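Local coordinates for Uly1 (Catenovulum maritimum, PDB 7DRQ), which probably cleaves the algal polysaccharide ulvan as a calcium-binding lyase of polysaccharide lyase family 24, at residues F215-Q220 with G226-N231. Residues are numbered along the deposited sequence; the frame is centred on the assembly and turned at random.
Sequences FLHMRQ and GRVVFN
Phe-215 brings the edge of its ring to the carbonyl of Asn-231, with CD2 3.5 Å from Asn-231 O, and the same oxygen accepts the N-H of Leu-216 from well above its carbonyl plane. Leu-216 O in turn takes the backbone N-H of Asn-231 (N to O 2.9 Å). At the non-hydrogen-bonded pair that follows, CB of His-217 meets CB of Phe-230 at 3.7 Å, while the imidazole reaches diagonally across to Val-228, its CD2 edge 3.9 Å from Val-228 CG1; ND1 is hydrogen-bonded to Thr-205 O on the adjoining strand 201-208. Met-218 pairs with Val-229 through two backbone bonds, Met-218 N to Val-229 O and Val-229 N to Met-218 O, each 2.9 Å. Arg-219, in a non-hydrogen-bonded pair with Val-228, sends NH2 away to Gly-264 O. Gln-220 adds a side-chain link to its backbone pair with Arg-227: CG anti to the backbone N (chi1 -167°) and an extended chain carry OE1 to the guanidinium edge, in its plane, where NE (2.9 Å) and NH2 (2.8 Å) of Arg-227 both donate to it. The amide is turned 41° from the guanidinium, and NH2 approaches from above the carbonyl plane. A leucine in place of Arg-227 would probably leave OE1 without these donors and the amide held mainly through NE2 to Ser-199 O. These are the middle strands of a four-stranded antiparallel meander, consistent with one beta-propeller blade.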
loop_
_atom_site.group_PDB
_atom_site.type_symbol
_atom_site.label_atom_id
_atom_site.label_comp_id
_atom_site.label_asym_id
_atom_site.label_seq_id
_atom_site.Cartn_x
_atom_site.Cartn_y
_atom_site.Cartn_z
ATOM N N PHE A 215 10.656 1.949 8.763
ATOM C CA PHE A 215 11.182 1.590 7.451
ATOM C C PHE A 215 10.199 2.009 6.370
ATOM O O PHE A 215 9.010 2.221 6.628
ATOM C CB PHE A 215 11.428 0.083 7.313
ATOM C CG PHE A 215 12.336 -0.494 8.355
ATOM C CD1 PHE A 215 11.841 -0.900 9.582
ATOM C CD2 PHE A 215 13.692 -0.674 8.087
ATOM C CE1 PHE A 215 12.684 -1.451 10.544
ATOM C CE2 PHE A 215 14.528 -1.232 9.032
ATOM C CZ PHE A 215 14.033 -1.615 10.262
ATOM N N LEU A 216 10.695 2.080 5.137
ATOM C CA LEU A 216 9.857 2.388 3.991
ATOM C C LEU A 216 10.253 1.481 2.836
ATOM O O LEU A 216 11.437 1.204 2.659
ATOM C CB LEU A 216 10.008 3.844 3.568
ATOM C CG LEU A 216 9.475 4.104 2.163
ATOM C CD1 LEU A 216 7.912 4.259 2.164
ATOM C CD2 LEU A 216 10.159 5.263 1.516
ATOM N N HIS A 217 9.277 0.989 2.075
ATOM C CA HIS A 217 9.609 0.364 0.800
ATOM C C HIS A 217 8.740 0.919 -0.318
ATOM O O HIS A 217 7.618 1.374 -0.098
ATOM C CB HIS A 217 9.542 -1.184 0.845
ATOM C CG HIS A 217 8.157 -1.767 0.853
ATOM N ND1 HIS A 217 7.236 -1.496 1.841
ATOM C CD2 HIS A 217 7.575 -2.676 0.036
ATOM C CE1 HIS A 217 6.127 -2.184 1.609
ATOM N NE2 HIS A 217 6.310 -2.909 0.520
HETATM N N MSE A 218 9.309 0.910 -1.525
HETATM C CA MSE A 218 8.640 1.375 -2.730
HETATM C C MSE A 218 9.062 0.474 -3.880
HETATM O O MSE A 218 10.045 -0.268 -3.783
HETATM C CB MSE A 218 8.967 2.845 -3.044
HETATM C CG MSE A 218 8.568 3.825 -1.933
HETATM SE SE MSE A 218 8.744 5.695 -2.480
HETATM C CE MSE A 218 7.237 5.765 -3.696
ATOM N N ARG A 219 8.319 0.548 -4.970
ATOM C CA ARG A 219 8.675 -0.160 -6.190
ATOM C C ARG A 219 9.381 0.817 -7.108
ATOM O O ARG A 219 8.968 1.973 -7.234
ATOM C CB ARG A 219 7.438 -0.737 -6.879
ATOM C CG ARG A 219 6.777 -1.845 -6.102
ATOM C CD ARG A 219 5.630 -2.465 -6.876
ATOM N NE ARG A 219 4.687 -3.122 -5.972
ATOM C CZ ARG A 219 3.517 -3.618 -6.347
ATOM N NH1 ARG A 219 3.134 -3.540 -7.618
ATOM N NH2 ARG A 219 2.733 -4.202 -5.452
ATOM N N GLN A 220 10.474 0.371 -7.710
ATOM C CA GLN A 220 11.222 1.208 -8.631
ATOM C C GLN A 220 11.247 0.554 -10.002
ATOM O O GLN A 220 11.462 -0.655 -10.116
ATOM C CB GLN A 220 12.650 1.443 -8.156
ATOM C CG GLN A 220 13.331 2.571 -8.939
ATOM C CD GLN A 220 14.690 2.945 -8.379
ATOM O OE1 GLN A 220 15.412 2.103 -7.855
ATOM N NE2 GLN A 220 15.044 4.222 -8.491
ATOM N N GLY A 226 11.385 -4.085 -12.816
ATOM C CA GLY A 226 10.988 -3.450 -11.568
ATOM C C GLY A 226 11.588 -4.143 -10.362
ATOM O O GLY A 226 11.798 -5.356 -10.356
ATOM N N ARG A 227 11.841 -3.354 -9.318
ATOM C CA ARG A 227 12.385 -3.883 -8.075
ATOM C C ARG A 227 11.672 -3.240 -6.899
ATOM O O ARG A 227 11.026 -2.197 -7.030
ATOM C CB ARG A 227 13.901 -3.642 -7.948
ATOM C CG ARG A 227 14.323 -2.178 -7.972
ATOM C CD ARG A 227 15.795 -2.041 -7.560
ATOM N NE ARG A 227 16.299 -0.682 -7.766
ATOM C CZ ARG A 227 17.542 -0.395 -8.131
ATOM N NH1 ARG A 227 18.416 -1.368 -8.327
ATOM N NH2 ARG A 227 17.911 0.868 -8.290
ATOM N N VAL A 228 11.779 -3.894 -5.748
ATOM C CA VAL A 228 11.418 -3.296 -4.469
ATOM C C VAL A 228 12.686 -2.745 -3.838
ATOM O O VAL A 228 13.708 -3.446 -3.767
ATOM C CB VAL A 228 10.736 -4.318 -3.545
ATOM C CG1 VAL A 228 10.651 -3.770 -2.117
ATOM C CG2 VAL A 228 9.318 -4.622 -4.069
ATOM N N VAL A 229 12.630 -1.480 -3.406
ATOM C CA VAL A 229 13.716 -0.849 -2.665
ATOM C C VAL A 229 13.178 -0.471 -1.295
ATOM O O VAL A 229 11.989 -0.177 -1.146
ATOM C CB VAL A 229 14.292 0.390 -3.385
ATOM C CG1 VAL A 229 14.953 -0.010 -4.724
ATOM C CG2 VAL A 229 13.219 1.450 -3.606
ATOM N N PHE A 230 14.048 -0.510 -0.288
ATOM C CA PHE A 230 13.615 -0.178 1.064
ATOM C C PHE A 230 14.743 0.513 1.815
ATOM O O PHE A 230 15.925 0.318 1.520
ATOM C CB PHE A 230 13.126 -1.419 1.839
ATOM C CG PHE A 230 14.195 -2.462 2.094
ATOM C CD1 PHE A 230 14.634 -3.301 1.073
ATOM C CD2 PHE A 230 14.729 -2.623 3.362
ATOM C CE1 PHE A 230 15.602 -4.267 1.314
ATOM C CE2 PHE A 230 15.696 -3.584 3.623
ATOM C CZ PHE A 230 16.140 -4.407 2.592
ATOM N N ASN A 231 14.365 1.335 2.797
ATOM C CA ASN A 231 15.347 2.058 3.587
ATOM C C ASN A 231 14.858 2.121 5.028
ATOM O O ASN A 231 13.794 1.597 5.371
ATOM C CB ASN A 231 15.615 3.456 3.009
ATOM C CG ASN A 231 14.356 4.312 2.935
ATOM O OD1 ASN A 231 13.297 3.931 3.427
ATOM N ND2 ASN A 231 14.476 5.480 2.309
#